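Local coordinates for protein heavy metal cation tricomponent efflux pump ZneA(CzcA-like) (Cupriavidus metallidurans, PDB 4K0J) that probably drives zinc efflux in exchange for protons, as the inner-membrane RND component of a tripartite heavy-metal pump, at residues Y140-K145 with N309-D314; A540-D545 with M907-S912; Q709-V714 with R791-E796; L869-L874 with Q883-L888. All blocks are in the same frame, centred on the assembly; numbering follows the deposited sequence.

Contact 1. Residues Y140-K145 with N309-D314; sequences YTLVSK and NILPKD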
# COMPACT_ATOMS: atom_id res chain seq x y z
N TYR C 140 -22.12 26.08 6.02
CA TYR C 140 -22.25 27.51 5.74
C TYR C 140 -23.32 27.78 4.70
O TYR C 140 -23.83 26.87 4.06
CB TYR C 140 -20.91 28.08 5.24
CG TYR C 140 -20.60 27.71 3.81
CD1 TYR C 140 -20.95 28.55 2.76
CD2 TYR C 140 -19.97 26.52 3.52
CE1 TYR C 140 -20.68 28.22 1.45
CE2 TYR C 140 -19.69 26.18 2.21
CZ TYR C 140 -20.05 27.03 1.18
OH TYR C 140 -19.77 26.67 -0.12
N THR C 141 -23.63 29.06 4.53
CA THR C 141 -24.61 29.50 3.55
C THR C 141 -24.13 30.82 2.96
O THR C 141 -23.53 31.64 3.66
CB THR C 141 -26.00 29.67 4.19
OG1 THR C 141 -26.47 28.38 4.62
CG2 THR C 141 -26.99 30.24 3.21
N LEU C 142 -24.36 30.99 1.66
CA LEU C 142 -24.12 32.25 0.99
C LEU C 142 -25.26 33.23 1.32
O LEU C 142 -26.39 33.04 0.88
CB LEU C 142 -24.06 32.05 -0.53
CG LEU C 142 -22.73 31.72 -1.22
CD1 LEU C 142 -21.67 32.76 -0.87
CD2 LEU C 142 -22.25 30.33 -0.88
N VAL C 143 -24.96 34.27 2.10
CA VAL C 143 -25.97 35.31 2.33
C VAL C 143 -25.76 36.55 1.49
O VAL C 143 -24.64 36.90 1.11
CB VAL C 143 -26.07 35.74 3.81
CG1 VAL C 143 -26.49 34.57 4.68
CG2 VAL C 143 -24.77 36.35 4.28
N SER C 144 -26.88 37.21 1.20
CA SER C 144 -26.92 38.46 0.46
C SER C 144 -28.29 39.08 0.66
O SER C 144 -29.23 38.39 1.07
CB SER C 144 -26.67 38.22 -1.02
OG SER C 144 -26.73 39.43 -1.74
N LYS C 145 -28.41 40.37 0.37
CA LYS C 145 -29.70 41.05 0.48
C LYS C 145 -30.21 41.41 -0.91
O LYS C 145 -31.42 41.52 -1.13
CB LYS C 145 -29.57 42.29 1.35
CG LYS C 145 -29.25 41.99 2.81
CD LYS C 145 -29.27 43.23 3.69
CE LYS C 145 -29.12 42.86 5.16
NZ LYS C 145 -29.17 44.05 6.06
N ASN C 309 -11.69 39.34 -0.58
CA ASN C 309 -11.13 39.71 -1.88
C ASN C 309 -11.82 39.12 -3.11
O ASN C 309 -11.81 39.73 -4.18
CB ASN C 309 -9.65 39.36 -1.92
CG ASN C 309 -8.96 39.63 -0.59
OD1 ASN C 309 -8.64 40.77 -0.27
ND2 ASN C 309 -8.73 38.58 0.18
N ILE C 310 -12.41 37.94 -2.98
CA ILE C 310 -12.98 37.27 -4.15
C ILE C 310 -14.45 37.60 -4.41
O ILE C 310 -14.79 38.18 -5.45
CB ILE C 310 -12.81 35.75 -4.08
CG1 ILE C 310 -11.36 35.40 -3.76
CG2 ILE C 310 -13.25 35.12 -5.40
CD1 ILE C 310 -11.04 33.93 -3.87
N LEU C 311 -15.33 37.21 -3.48
CA LEU C 311 -16.77 37.38 -3.66
C LEU C 311 -17.18 38.84 -3.88
O LEU C 311 -16.50 39.76 -3.42
CB LEU C 311 -17.52 36.82 -2.45
CG LEU C 311 -17.44 35.31 -2.24
CD1 LEU C 311 -18.37 34.89 -1.11
CD2 LEU C 311 -17.77 34.56 -3.52
N PRO C 312 -18.29 39.05 -4.61
CA PRO C 312 -18.88 40.39 -4.71
C PRO C 312 -19.27 40.86 -3.32
O PRO C 312 -19.50 40.03 -2.44
CB PRO C 312 -20.14 40.15 -5.54
CG PRO C 312 -19.83 38.96 -6.36
CD PRO C 312 -18.99 38.08 -5.47
N LYS C 313 -19.32 42.16 -3.13
CA LYS C 313 -19.73 42.71 -1.84
C LYS C 313 -21.20 42.40 -1.60
O LYS C 313 -21.96 42.15 -2.54
CB LYS C 313 -19.44 44.21 -1.79
CG LYS C 313 -18.08 44.56 -1.18
CD LYS C 313 -16.94 43.70 -1.72
CE LYS C 313 -16.57 44.06 -3.15
NZ LYS C 313 -15.45 43.23 -3.69
N ASP C 314 -21.60 42.40 -0.32
CA ASP C 314 -22.91 41.92 0.10
C ASP C 314 -23.19 40.53 -0.43
O ASP C 314 -24.29 40.20 -0.84
CB ASP C 314 -24.05 42.88 -0.28
CG ASP C 314 -25.34 42.56 0.45
OD1 ASP C 314 -25.43 42.86 1.66
OD2 ASP C 314 -26.27 42.01 -0.18
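The carboxylate oxygen D314 OD2 is gripped from several directions: K145 N donates to it at 2.8 Å in a nearly straight bond (168°), on the syn side and 18° out of the carboxylate plane. T146 N adds a weak bond. This joins the end of strand 135-143 to the link between helix 292-310 and strand 316-319, in an alpha-beta layer that matches the PN2 subdomain of the RND porter domain. With OG anti to the backbone N (chi1 179°), S144 reaches between two acceptors of D314, O at 2.7 Å and OD2 at 3.0 Å from S144 OG, with one proton to serve both. The same hydroxyl accepts a hydrogen bond from R147 N. D314 takes a left-handed backbone conformation where the chain bends into strand 316-319, which then pairs antiparallel with strand 135-143. Toward L142 and L311 the segments lie farther apart. L311, the first residue beyond the helix, points at the strand, and both it and L142 pack against helix 149-164, L311 on V160 and L142 on Q156. The apolar touch between the two leucines is a single methyl pair, L142 CD1 to L311 CD1, at 3.9 Å.

Contact 2. Residues A540-D545 with M907-S912; sequences ATIGRD and MTLNVS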
# COMPACT_ATOMS: atom_id res chain seq x y z
N ALA C 540 -27.07 -4.51 40.89
CA ALA C 540 -27.95 -5.44 40.19
C ALA C 540 -29.22 -4.72 39.79
O ALA C 540 -29.99 -5.22 38.96
CB ALA C 540 -28.27 -6.63 41.08
N THR C 541 -29.44 -3.55 40.38
CA THR C 541 -30.62 -2.76 40.10
C THR C 541 -30.28 -1.53 39.26
O THR C 541 -31.17 -0.85 38.76
CB THR C 541 -31.30 -2.30 41.40
OG1 THR C 541 -30.38 -1.52 42.17
CG2 THR C 541 -31.75 -3.50 42.22
N ILE C 542 -28.98 -1.26 39.12
CA ILE C 542 -28.52 -0.11 38.35
C ILE C 542 -28.88 -0.25 36.87
O ILE C 542 -28.88 -1.36 36.32
CB ILE C 542 -26.99 0.12 38.51
CG1 ILE C 542 -26.57 1.46 37.90
CG2 ILE C 542 -26.20 -1.02 37.88
CD1 ILE C 542 -27.25 2.65 38.52
N GLY C 543 -29.22 0.87 36.24
CA GLY C 543 -29.50 0.88 34.81
C GLY C 543 -28.21 0.77 34.02
O GLY C 543 -27.14 1.13 34.50
N ARG C 544 -28.31 0.26 32.79
CA ARG C 544 -27.13 0.08 31.95
C ARG C 544 -27.30 0.75 30.59
O ARG C 544 -28.32 0.56 29.92
CB ARG C 544 -26.82 -1.41 31.78
CG ARG C 544 -26.39 -2.11 33.06
CD ARG C 544 -26.36 -3.62 32.88
NE ARG C 544 -25.67 -4.01 31.64
CZ ARG C 544 -25.64 -5.24 31.16
NH1 ARG C 544 -26.25 -6.23 31.80
NH2 ARG C 544 -24.99 -5.50 30.03
N ASP C 545 -26.30 1.53 30.19
CA ASP C 545 -26.30 2.18 28.88
C ASP C 545 -25.13 1.69 28.04
O ASP C 545 -24.75 0.52 28.12
CB ASP C 545 -26.22 3.70 29.03
CG ASP C 545 -27.50 4.31 29.58
OD1 ASP C 545 -27.66 5.55 29.48
OD2 ASP C 545 -28.34 3.55 30.10
N MET C 907 -27.67 8.37 37.36
CA MET C 907 -26.89 7.94 36.21
C MET C 907 -27.08 6.45 35.93
O MET C 907 -27.90 5.79 36.56
CB MET C 907 -25.40 8.22 36.44
CG MET C 907 -25.05 9.69 36.57
SD MET C 907 -23.32 9.96 37.01
CE MET C 907 -22.50 9.09 35.68
N THR C 908 -26.32 5.94 34.97
CA THR C 908 -26.38 4.53 34.60
C THR C 908 -25.00 3.88 34.71
O THR C 908 -24.13 4.38 35.43
CB THR C 908 -26.90 4.35 33.17
OG1 THR C 908 -26.03 5.02 32.26
CG2 THR C 908 -28.30 4.92 33.05
N LEU C 909 -24.80 2.78 34.00
CA LEU C 909 -23.53 2.07 34.03
C LEU C 909 -22.94 1.93 32.63
O LEU C 909 -23.06 0.88 31.99
CB LEU C 909 -23.69 0.69 34.66
CG LEU C 909 -22.38 0.01 35.05
CD1 LEU C 909 -21.68 0.85 36.09
CD2 LEU C 909 -22.63 -1.40 35.56
N ASN C 910 -22.29 2.99 32.16
CA ASN C 910 -21.73 3.02 30.81
C ASN C 910 -20.28 2.58 30.78
O ASN C 910 -19.66 2.40 31.83
CB ASN C 910 -21.86 4.43 30.24
CG ASN C 910 -21.74 5.50 31.31
OD1 ASN C 910 -20.63 5.92 31.65
ND2 ASN C 910 -22.87 5.93 31.85
N VAL C 911 -19.73 2.40 29.58
CA VAL C 911 -18.34 1.99 29.42
C VAL C 911 -17.40 3.00 30.07
O VAL C 911 -16.33 2.65 30.57
CB VAL C 911 -17.97 1.76 27.93
CG1 VAL C 911 -18.01 3.06 27.15
CG2 VAL C 911 -16.60 1.11 27.81
N SER C 912 -17.82 4.26 30.09
CA SER C 912 -17.07 5.34 30.71
C SER C 912 -16.92 5.11 32.21
O SER C 912 -15.81 5.12 32.74
CB SER C 912 -17.77 6.67 30.47
OG SER C 912 -17.02 7.76 30.96
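D545 and T908 form the tight part of this surface contact, their side chains crossing at about a right angle. T908 CG2, anti to its own carbonyl carbon, lies 3.3 Å from D545 OD2, while T908 OG1 is 3.1 Å from D545 CG. Although the hydroxyl is close to both carboxylate oxygens, its angles to them are poor and no hydrogen bond forms. Next to this pair the two backbones run near each other, with G543 O 2.9 Å from L909 N; the same carbonyl oxygen also lies near T908 CA.

The I542 and R544 end is looser. I542 points toward 907-912 and its CD1 rests 3.8 Å from M907 O, but the apolar touch of I542 CG2 with L909 CD2 is long, at 4.3 Å. R544 turns its CB away, and only the base of its side chain meets the leucine, R544 CG being 4.2 Å from L909 CB.

The contact joins the chain beyond helix 521-536, on its way to the porter strand 554-560, to the loop that opens helix 911-939. There N910 is the N-cap residue, and its ND2 makes a weak hydrogen bond of 3.3 Å to T908 OG1. D818 packs on both D545 and T908, and its carboxylate receives a weak bond from R544 N. The side chains of D545 and T908 thus meet by packing, and the two carboxylates beside one threonine probably make the local electrostatic potential negative.

Contact 3. Residues Q709-V714 with R791-E796; sequences QVRIDV and RLAEGE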
# COMPACT_ATOMS: atom_id res chain seq x y z
N GLN C 709 -47.16 6.19 -9.32
CA GLN C 709 -46.31 6.61 -10.41
C GLN C 709 -47.18 6.54 -11.64
O GLN C 709 -47.86 5.54 -11.86
CB GLN C 709 -45.14 5.65 -10.58
CG GLN C 709 -44.35 5.40 -9.31
CD GLN C 709 -43.52 4.14 -9.39
OE1 GLN C 709 -43.76 3.28 -10.24
NE2 GLN C 709 -42.53 4.02 -8.51
N VAL C 710 -47.21 7.60 -12.44
CA VAL C 710 -47.85 7.50 -13.74
C VAL C 710 -46.91 6.67 -14.62
O VAL C 710 -45.82 7.11 -14.98
CB VAL C 710 -48.19 8.88 -14.32
CG1 VAL C 710 -47.13 9.90 -13.94
CG2 VAL C 710 -48.37 8.80 -15.83
N ARG C 711 -47.33 5.45 -14.91
CA ARG C 711 -46.50 4.45 -15.55
C ARG C 711 -46.91 4.21 -16.99
O ARG C 711 -48.09 3.96 -17.29
CB ARG C 711 -46.59 3.14 -14.77
CG ARG C 711 -46.04 1.93 -15.47
CD ARG C 711 -46.07 0.73 -14.55
NE ARG C 711 -45.38 -0.42 -15.11
CZ ARG C 711 -45.05 -1.50 -14.42
NH1 ARG C 711 -45.36 -1.57 -13.12
NH2 ARG C 711 -44.42 -2.51 -15.01
N ILE C 712 -45.94 4.28 -17.90
CA ILE C 712 -46.20 4.06 -19.32
C ILE C 712 -45.58 2.76 -19.81
O ILE C 712 -44.39 2.71 -20.08
CB ILE C 712 -45.69 5.22 -20.18
CG1 ILE C 712 -46.24 6.55 -19.65
CG2 ILE C 712 -46.06 4.99 -21.63
CD1 ILE C 712 -45.39 7.74 -19.96
N ASP C 713 -46.39 1.71 -19.91
CA ASP C 713 -45.92 0.47 -20.50
C ASP C 713 -46.16 0.58 -21.99
O ASP C 713 -46.98 1.37 -22.43
CB ASP C 713 -46.66 -0.73 -19.90
CG ASP C 713 -46.42 -0.88 -18.41
OD1 ASP C 713 -47.33 -0.55 -17.61
OD2 ASP C 713 -45.32 -1.33 -18.03
N VAL C 714 -45.43 -0.19 -22.79
CA VAL C 714 -45.63 -0.14 -24.23
C VAL C 714 -46.35 -1.39 -24.74
O VAL C 714 -46.03 -2.51 -24.33
CB VAL C 714 -44.32 0.05 -25.01
CG1 VAL C 714 -43.80 1.47 -24.85
CG2 VAL C 714 -43.28 -0.96 -24.56
N ARG C 791 -50.91 4.74 -17.38
CA ARG C 791 -51.82 4.60 -16.26
C ARG C 791 -51.20 5.10 -14.98
O ARG C 791 -50.17 5.76 -14.99
CB ARG C 791 -52.22 3.14 -16.08
CG ARG C 791 -51.06 2.19 -15.94
CD ARG C 791 -51.50 0.93 -15.20
NE ARG C 791 -51.58 1.16 -13.76
CZ ARG C 791 -52.41 0.53 -12.94
NH1 ARG C 791 -53.25 -0.38 -13.42
NH2 ARG C 791 -52.40 0.81 -11.64
N LEU C 792 -51.85 4.78 -13.87
CA LEU C 792 -51.37 5.18 -12.56
C LEU C 792 -51.20 3.93 -11.72
O LEU C 792 -52.17 3.28 -11.35
CB LEU C 792 -52.37 6.12 -11.90
CG LEU C 792 -51.83 7.46 -11.43
CD1 LEU C 792 -50.58 7.25 -10.61
CD2 LEU C 792 -51.56 8.37 -12.61
N ALA C 793 -49.95 3.58 -11.44
CA ALA C 793 -49.66 2.36 -10.71
C ALA C 793 -48.74 2.61 -9.53
O ALA C 793 -47.79 3.39 -9.63
CB ALA C 793 -49.06 1.33 -11.63
N GLU C 794 -49.02 1.95 -8.42
CA GLU C 794 -48.24 2.10 -7.20
C GLU C 794 -46.95 1.29 -7.29
O GLU C 794 -46.98 0.11 -7.64
CB GLU C 794 -49.08 1.69 -5.99
CG GLU C 794 -48.33 1.53 -4.70
CD GLU C 794 -49.24 1.65 -3.48
OE1 GLU C 794 -49.02 0.91 -2.50
OE2 GLU C 794 -50.16 2.49 -3.51
N GLY C 795 -45.83 1.93 -6.99
CA GLY C 795 -44.54 1.26 -7.00
C GLY C 795 -43.76 1.54 -5.73
O GLY C 795 -44.11 2.44 -4.98
N GLU C 796 -42.70 0.79 -5.47
CA GLU C 796 -41.92 1.00 -4.26
C GLU C 796 -41.02 2.22 -4.37
O GLU C 796 -40.49 2.51 -5.43
CB GLU C 796 -41.12 -0.25 -3.89
CG GLU C 796 -40.54 -0.22 -2.48
CD GLU C 796 -41.61 -0.23 -1.40
OE1 GLU C 796 -41.58 0.66 -0.52
OE2 GLU C 796 -42.47 -1.14 -1.44
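Q709 and A793 face each other as a hydrogen-bonded pair of an antiparallel sheet that matches the docking region of RND pumps, Q709 N to A793 O and A793 N to Q709 O both spanning 2.9 Å. Two residues on, R711 and R791 repeat the pattern, R711 N to R791 O and R791 N to R711 O, again at 2.9 Å. The bonds given to R791 O and A793 O arrive from above the carbonyl planes. The pair is strongly twisted, its short strand axes running 115° apart.

Between these pairs V710 and L792 form a non-hydrogen-bonded pair with both side chains on one face, where V710 CB and L792 CD2 touch at 3.8 Å. P766, from helix 766-771, packs on both of them. On the other face, the chain of Q709 is extended beyond CG, and its amide NE2 comes 3.7 Å from G795 CA, against a residue that has no side chain. Farther along, E796 is held by a salt bridge to R680.

Strand 707-714 is the outermost of its sheet within the chain, but its other edge pairs in parallel with a strand of a second subunit, so the sheet continues across the trimer interface. R228 and V230 of that subunit pack on Q709 and D713, consistent with the protruding hairpin by which RND docking domains interlock. R711 NH1 lies close to R228 NH1 of that neighbour, a like-charge approach probably eased within the strand by the salt bridge from R711 NE to D713 OD2, 3.1 Å long and on the syn side of the carboxylate.

Contact 4. Residues L869-L874 with Q883-L888; sequences LMFVLL and QPALIL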
# COMPACT_ATOMS: atom_id res chain seq x y z
N LEU C 869 -3.13 -11.24 36.87
CA LEU C 869 -1.85 -10.57 37.06
C LEU C 869 -1.79 -9.82 38.39
O LEU C 869 -0.77 -9.83 39.08
CB LEU C 869 -1.58 -9.59 35.91
CG LEU C 869 -1.47 -10.21 34.52
CD1 LEU C 869 -1.23 -9.13 33.47
CD2 LEU C 869 -0.37 -11.26 34.48
N MET C 870 -2.90 -9.18 38.75
CA MET C 870 -3.00 -8.42 39.99
C MET C 870 -2.70 -9.29 41.20
O MET C 870 -2.01 -8.87 42.12
CB MET C 870 -4.39 -7.80 40.13
CG MET C 870 -4.61 -7.02 41.41
SD MET C 870 -6.24 -6.26 41.48
CE MET C 870 -6.16 -5.15 40.08
N PHE C 871 -3.22 -10.52 41.19
CA PHE C 871 -2.92 -11.47 42.24
C PHE C 871 -1.49 -11.96 42.09
O PHE C 871 -0.80 -12.22 43.07
CB PHE C 871 -3.89 -12.65 42.18
CG PHE C 871 -3.70 -13.66 43.28
CD1 PHE C 871 -2.86 -14.75 43.11
CD2 PHE C 871 -4.39 -13.53 44.48
CE1 PHE C 871 -2.69 -15.67 44.12
CE2 PHE C 871 -4.23 -14.46 45.49
CZ PHE C 871 -3.38 -15.53 45.31
N VAL C 872 -1.05 -12.08 40.84
CA VAL C 872 0.31 -12.54 40.54
C VAL C 872 1.36 -11.56 41.04
O VAL C 872 2.34 -11.96 41.67
CB VAL C 872 0.50 -12.81 39.04
CG1 VAL C 872 1.97 -12.81 38.67
CG2 VAL C 872 -0.13 -14.14 38.67
N LEU C 873 1.16 -10.27 40.77
CA LEU C 873 2.04 -9.24 41.31
C LEU C 873 1.95 -9.23 42.83
O LEU C 873 2.96 -9.12 43.52
CB LEU C 873 1.67 -7.87 40.74
CG LEU C 873 2.01 -7.65 39.27
CD1 LEU C 873 1.57 -6.27 38.82
CD2 LEU C 873 3.49 -7.84 39.03
N LEU C 874 0.73 -9.37 43.34
CA LEU C 874 0.50 -9.39 44.77
C LEU C 874 0.89 -10.71 45.41
O LEU C 874 0.66 -10.92 46.60
CB LEU C 874 -0.97 -9.07 45.09
CG LEU C 874 -1.21 -7.66 45.62
CD1 LEU C 874 -0.45 -6.64 44.78
CD2 LEU C 874 -2.69 -7.34 45.65
N GLN C 883 -3.39 -15.38 50.93
CA GLN C 883 -2.80 -14.16 51.48
C GLN C 883 -3.01 -12.92 50.60
O GLN C 883 -3.44 -11.89 51.11
CB GLN C 883 -1.32 -14.36 51.80
CG GLN C 883 -1.05 -15.46 52.81
CD GLN C 883 0.43 -15.65 53.06
OE1 GLN C 883 1.27 -15.14 52.32
NE2 GLN C 883 0.76 -16.37 54.12
N PRO C 884 -2.71 -13.01 49.29
CA PRO C 884 -2.96 -11.81 48.48
C PRO C 884 -4.45 -11.58 48.29
O PRO C 884 -4.86 -10.47 47.97
CB PRO C 884 -2.31 -12.15 47.13
CG PRO C 884 -1.40 -13.30 47.40
CD PRO C 884 -2.06 -14.07 48.49
N ALA C 885 -5.25 -12.63 48.48
CA ALA C 885 -6.70 -12.54 48.34
C ALA C 885 -7.25 -11.48 49.28
O ALA C 885 -8.21 -10.77 48.95
CB ALA C 885 -7.34 -13.89 48.62
N LEU C 886 -6.64 -11.37 50.45
CA LEU C 886 -6.99 -10.36 51.44
C LEU C 886 -6.98 -8.97 50.82
O LEU C 886 -7.93 -8.21 50.98
CB LEU C 886 -5.99 -10.42 52.61
CG LEU C 886 -6.36 -9.77 53.95
CD1 LEU C 886 -5.52 -10.38 55.06
CD2 LEU C 886 -6.17 -8.26 53.91
N ILE C 887 -5.92 -8.66 50.09
CA ILE C 887 -5.78 -7.35 49.47
C ILE C 887 -6.67 -7.25 48.24
O ILE C 887 -7.22 -6.19 47.95
CB ILE C 887 -4.32 -7.07 49.07
CG1 ILE C 887 -3.37 -7.58 50.15
CG2 ILE C 887 -4.12 -5.58 48.82
CD1 ILE C 887 -1.91 -7.27 49.87
N LEU C 888 -6.80 -8.36 47.52
CA LEU C 888 -7.63 -8.41 46.32
C LEU C 888 -9.07 -8.05 46.62
O LEU C 888 -9.75 -7.42 45.81
CB LEU C 888 -7.58 -9.80 45.68
CG LEU C 888 -6.73 -9.96 44.42
CD1 LEU C 888 -5.26 -9.75 44.72
CD2 LEU C 888 -6.97 -11.31 43.78
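The ring of F871 has P884 over one face and L888 and A885 at its edge. P884 CG sits 4.0 Å from the ring centroid and 29° off the normal, a CH-pi contact, while P884 CB reaches F871 CE2 at 3.4 Å. Near the ring plane, L888 CD2 meets F871 CD2 at 3.5 Å, and the backbone N of A885 also approaches the rim. A chi1 of -177° places F871 CG anti to the backbone N.

On the inner side L874, the first residue past helix 848-873, points at the other segment. Its CD2 lies 3.8 Å from I887 CB and 3.6 Å from L888 CD1, and its CB packs 3.9 Å from P884 CB. L874 and L888 slide past each other in opposite directions, and the two methyls of L888 divide, CD1 to L874 and CD2 to F871. Behind them, I929 of helix 911-939 touches both L874 and I887.

No hydrogen bond crosses. The short helix axes lie 9.7 Å apart at 130°, joined by a short, partly unmodelled connection and faced with apolar side chains, consistent with successive transmembrane helices of the RND membrane domain.

The four contacts mark separate levels of the pump. Contacts 2 and 4 belong to the membrane half, with centres 28 Å apart and nearest atoms about 16 Å apart. Helix 891-905 runs between them, and helix 911-939, which begins in contact 2, packs through A928 and I929 on contact 4. Contacts 1 and 3 lie in the extramembrane half, 44 Å apart between centres; contact 3 reaches a second subunit, whereas no other subunit touches contact 1. Contact 2 stands where membrane helices meet the porter region, 49 Å from contact 1 and 52 Å from contact 3 between centres. Contacts 3 and 4 are the most distant pair, their centres 75 Å apart.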